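Local coordinates for protein 6'''-hydroxyparomomycin C oxidase (Microbacterium trichothecenolyticum, PDB 7DVE) that uses FAD and molecular oxygen to oxidise the C3 hydroxyl of the sugar in C-glycosides such as mangiferin and isoorientin, releasing hydrogen peroxide, at residues C373-F385 with A397-T411. Residues are numbered along the deposited sequence; the frame is centred on the assembly and turned at random.
Sequences CAKDLQASDRVAF and AMQLHYTLSDRDHAT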
# COMPACT_ATOMS: atom_id res chain seq x y z
N CYS A 373 10.61 7.65 8.02
CA CYS A 373 11.91 7.05 8.32
C CYS A 373 11.99 5.62 7.81
O CYS A 373 10.99 4.91 7.71
CB CYS A 373 12.15 7.06 9.82
SG CYS A 373 12.26 8.69 10.48
N ALA A 374 13.22 5.21 7.48
CA ALA A 374 13.53 3.81 7.25
C ALA A 374 13.78 3.10 8.58
O ALA A 374 14.35 3.68 9.51
CB ALA A 374 14.77 3.68 6.36
N LYS A 375 13.32 1.86 8.68
CA LYS A 375 13.45 1.10 9.92
C LYS A 375 14.81 0.41 9.99
O LYS A 375 15.34 -0.05 8.97
CB LYS A 375 12.34 0.05 10.01
CG LYS A 375 12.28 -0.71 11.36
CD LYS A 375 12.12 0.20 12.58
CE LYS A 375 11.90 -0.61 13.89
NZ LYS A 375 13.10 -1.42 14.35
N ASP A 376 15.38 0.38 11.18
CA ASP A 376 16.47 -0.53 11.49
C ASP A 376 15.90 -1.94 11.55
O ASP A 376 15.23 -2.31 12.53
CB ASP A 376 17.11 -0.14 12.82
CG ASP A 376 18.24 -1.07 13.25
OD1 ASP A 376 18.40 -2.16 12.66
OD2 ASP A 376 18.99 -0.70 14.17
N LEU A 377 16.14 -2.74 10.52
CA LEU A 377 15.50 -4.05 10.43
C LEU A 377 16.01 -5.00 11.50
O LEU A 377 17.20 -5.05 11.81
CB LEU A 377 15.71 -4.64 9.04
CG LEU A 377 15.18 -3.75 7.90
CD1 LEU A 377 15.37 -4.44 6.58
CD2 LEU A 377 13.74 -3.44 8.10
N GLN A 378 15.09 -5.77 12.08
CA GLN A 378 15.39 -6.68 13.16
C GLN A 378 14.68 -8.01 12.93
O GLN A 378 13.56 -8.03 12.41
CB GLN A 378 14.98 -6.10 14.52
CG GLN A 378 15.77 -4.86 14.91
CD GLN A 378 15.26 -4.21 16.19
OE1 GLN A 378 14.08 -3.89 16.32
NE2 GLN A 378 16.16 -4.00 17.13
N ALA A 379 15.35 -9.10 13.27
CA ALA A 379 14.70 -10.41 13.21
C ALA A 379 13.51 -10.47 14.16
O ALA A 379 12.49 -11.11 13.84
CB ALA A 379 15.69 -11.52 13.54
N SER A 380 13.60 -9.81 15.31
CA SER A 380 12.54 -9.94 16.31
C SER A 380 11.34 -9.05 16.02
O SER A 380 10.28 -9.27 16.61
CB SER A 380 13.09 -9.61 17.70
OG SER A 380 13.60 -8.29 17.71
N ASP A 381 11.48 -8.06 15.14
CA ASP A 381 10.32 -7.33 14.67
C ASP A 381 9.50 -8.27 13.79
O ASP A 381 9.91 -8.58 12.67
CB ASP A 381 10.74 -6.09 13.88
CG ASP A 381 11.45 -5.03 14.75
OD1 ASP A 381 11.22 -4.98 15.97
OD2 ASP A 381 12.24 -4.24 14.19
N ARG A 382 8.35 -8.73 14.28
CA ARG A 382 7.61 -9.73 13.52
C ARG A 382 6.13 -9.72 13.89
O ARG A 382 5.72 -9.10 14.88
CB ARG A 382 8.16 -11.13 13.77
CG ARG A 382 8.13 -11.53 15.23
CD ARG A 382 8.99 -12.73 15.42
NE ARG A 382 8.61 -13.48 16.59
CZ ARG A 382 8.26 -14.76 16.57
NH1 ARG A 382 8.12 -15.43 15.44
NH2 ARG A 382 8.07 -15.39 17.74
N VAL A 383 5.35 -10.43 13.08
CA VAL A 383 3.99 -10.82 13.43
C VAL A 383 3.99 -12.32 13.70
O VAL A 383 4.41 -13.11 12.85
CB VAL A 383 2.98 -10.44 12.34
CG1 VAL A 383 3.44 -10.91 10.98
CG2 VAL A 383 1.61 -11.02 12.68
N ALA A 384 3.52 -12.71 14.89
CA ALA A 384 3.39 -14.09 15.33
C ALA A 384 1.92 -14.47 15.45
O ALA A 384 1.04 -13.60 15.55
CB ALA A 384 4.10 -14.30 16.68
N PHE A 385 1.64 -15.77 15.47
CA PHE A 385 0.26 -16.24 15.40
C PHE A 385 -0.01 -17.26 16.49
O PHE A 385 0.89 -17.96 16.95
CB PHE A 385 -0.04 -16.84 14.02
CG PHE A 385 0.17 -15.88 12.91
CD1 PHE A 385 -0.75 -14.89 12.66
CD2 PHE A 385 1.33 -15.93 12.14
CE1 PHE A 385 -0.54 -13.97 11.65
CE2 PHE A 385 1.53 -15.02 11.13
CZ PHE A 385 0.60 -14.04 10.89
N ALA A 397 -5.01 -15.58 15.54
CA ALA A 397 -4.85 -14.22 16.03
C ALA A 397 -3.39 -13.82 16.02
O ALA A 397 -2.50 -14.65 16.22
CB ALA A 397 -5.44 -14.08 17.43
N MET A 398 -3.14 -12.54 15.75
CA MET A 398 -1.81 -11.97 15.65
C MET A 398 -1.33 -11.38 16.97
O MET A 398 -2.11 -10.79 17.74
CB MET A 398 -1.72 -10.87 14.58
CG MET A 398 -2.55 -11.04 13.34
SD MET A 398 -2.48 -9.56 12.29
CE MET A 398 -2.75 -10.32 10.68
N GLN A 399 -0.04 -11.53 17.21
CA GLN A 399 0.70 -10.82 18.23
C GLN A 399 1.83 -10.11 17.51
O GLN A 399 2.53 -10.71 16.69
CB GLN A 399 1.24 -11.77 19.32
CG GLN A 399 2.18 -11.09 20.28
CD GLN A 399 1.46 -10.03 21.13
OE1 GLN A 399 0.36 -10.29 21.62
NE2 GLN A 399 2.08 -8.85 21.29
N LEU A 400 1.96 -8.81 17.76
CA LEU A 400 2.94 -7.98 17.08
C LEU A 400 4.11 -7.75 18.03
O LEU A 400 3.91 -7.36 19.19
CB LEU A 400 2.32 -6.65 16.65
CG LEU A 400 1.33 -6.65 15.46
CD1 LEU A 400 1.04 -5.22 14.99
CD2 LEU A 400 1.82 -7.51 14.31
N HIS A 401 5.32 -8.00 17.54
CA HIS A 401 6.55 -7.76 18.28
C HIS A 401 7.33 -6.67 17.55
O HIS A 401 7.69 -6.84 16.39
CB HIS A 401 7.40 -9.03 18.40
CG HIS A 401 6.79 -10.11 19.23
ND1 HIS A 401 7.00 -10.21 20.59
CD2 HIS A 401 6.04 -11.19 18.90
CE1 HIS A 401 6.38 -11.27 21.06
NE2 HIS A 401 5.78 -11.88 20.06
N TYR A 402 7.61 -5.57 18.25
CA TYR A 402 8.18 -4.42 17.55
C TYR A 402 8.91 -3.54 18.54
O TYR A 402 8.33 -3.08 19.53
CB TYR A 402 7.09 -3.64 16.86
CG TYR A 402 7.57 -2.81 15.70
CD1 TYR A 402 7.89 -3.40 14.47
CD2 TYR A 402 7.70 -1.43 15.82
CE1 TYR A 402 8.32 -2.64 13.41
CE2 TYR A 402 8.13 -0.67 14.76
CZ TYR A 402 8.43 -1.27 13.56
OH TYR A 402 8.86 -0.48 12.50
N THR A 403 10.18 -3.27 18.24
CA THR A 403 11.03 -2.47 19.09
C THR A 403 11.76 -1.44 18.23
O THR A 403 12.18 -1.74 17.11
CB THR A 403 12.03 -3.35 19.90
OG1 THR A 403 12.76 -4.24 19.01
CG2 THR A 403 11.28 -4.18 20.94
N LEU A 404 11.85 -0.22 18.74
CA LEU A 404 12.69 0.82 18.18
C LEU A 404 14.10 0.67 18.74
O LEU A 404 14.29 0.68 19.96
CB LEU A 404 12.12 2.19 18.53
CG LEU A 404 10.76 2.55 17.92
CD1 LEU A 404 10.49 4.05 17.97
CD2 LEU A 404 10.63 2.02 16.51
N SER A 405 15.08 0.51 17.86
CA SER A 405 16.47 0.54 18.30
C SER A 405 16.92 1.99 18.47
O SER A 405 16.21 2.94 18.10
CB SER A 405 17.37 -0.20 17.31
OG SER A 405 17.55 0.57 16.12
N ASP A 406 18.10 2.16 19.06
CA ASP A 406 18.69 3.49 19.22
C ASP A 406 18.91 4.17 17.88
O ASP A 406 18.81 5.40 17.77
CB ASP A 406 20.00 3.37 19.96
CG ASP A 406 19.90 2.43 21.15
OD1 ASP A 406 19.72 1.21 20.89
OD2 ASP A 406 19.97 2.90 22.30
N ARG A 407 19.21 3.39 16.83
CA ARG A 407 19.34 3.97 15.51
C ARG A 407 17.99 4.50 15.03
O ARG A 407 17.93 5.55 14.38
CB ARG A 407 19.94 2.94 14.53
CG ARG A 407 21.33 2.43 14.96
CD ARG A 407 22.17 1.76 13.83
NE ARG A 407 21.53 0.57 13.27
CZ ARG A 407 22.04 -0.19 12.30
NH1 ARG A 407 23.24 0.05 11.77
NH2 ARG A 407 21.33 -1.23 11.85
N ASP A 408 16.91 3.79 15.34
CA ASP A 408 15.57 4.29 15.01
C ASP A 408 15.34 5.66 15.65
O ASP A 408 14.89 6.59 14.99
CB ASP A 408 14.49 3.31 15.46
CG ASP A 408 14.54 2.00 14.69
OD1 ASP A 408 14.61 2.05 13.45
OD2 ASP A 408 14.49 0.92 15.33
N HIS A 409 15.68 5.79 16.94
CA HIS A 409 15.41 7.04 17.66
C HIS A 409 16.26 8.18 17.11
O HIS A 409 15.78 9.32 16.98
CB HIS A 409 15.69 6.85 19.15
CG HIS A 409 14.58 6.16 19.89
ND1 HIS A 409 14.78 4.99 20.59
CD2 HIS A 409 13.28 6.50 20.07
CE1 HIS A 409 13.65 4.62 21.16
NE2 HIS A 409 12.72 5.52 20.86
N ALA A 410 17.53 7.89 16.81
CA ALA A 410 18.41 8.88 16.20
C ALA A 410 17.87 9.37 14.86
O ALA A 410 17.84 10.58 14.58
CB ALA A 410 19.82 8.28 16.05
N THR A 411 17.42 8.44 14.00
CA THR A 411 16.92 8.89 12.69
C THR A 411 15.59 9.63 12.82
O THR A 411 15.31 10.55 12.04
CB THR A 411 16.79 7.73 11.70
OG1 THR A 411 16.59 8.26 10.39
CG2 THR A 411 15.58 6.86 12.00
O HOH W 1 12.95 4.06 11.93
O HOH W 2 15.49 6.66 8.01
O HOH W 3 11.81 -6.42 18.05
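The aliphatic end of Lys375 lies against the Tyr402 ring, the two side chains running in opposing directions with CE 3.5 Å from Tyr402 CZ, while the Tyr402 hydroxyl accepts a hydrogen bond from Asp297 N. A bend at chi4 (68°) helps bring the buried NZ to Asp408 OD2 at 2.9 Å and to Thr403 O, met in the carbonyl plane. With Asp376 O and Asp381 OD2, four oxygens lie within about 3.0 Å of NZ and must share its three N-H. The lysine charge probably offsets the repulsion between the two carboxylates. Asp381 OD1 accepts from Thr403 N at 3.0 Å and also from a water. Asp408 receives Asp376 N on the syn lone pair of OD1, in a nearly straight bond (171°), and forms a capping box with Ser405 at the start of helix 406-424. In this GMC oxidoreductase, the Lys375 and Asp376 bonds to Asp408 join the loop after strand 366-373 to that helix, with Tyr402 about 9 Å from His444, the presumed proton acceptor (side chain to side chain). Arg407 grips Asp376 side-on through NE and NH2, with NE 3.0 Å from OD2. The guanidinium comes from above the carboxylate plane, and the Ser405 hydroxyl donates to the same OD2 from the opposite face at 2.7 Å. Farther along, strands 382-385 and 397-401 pair antiparallel through reciprocal backbone hydrogen bonds of Arg382 with His401 and Ala384 with Gln399. On one side of this ribbon Val383 CB packs on Leu400 CD2 at 3.7 Å; on the other, Arg382 runs alongside His401, guanidinium and ring planes 21° apart.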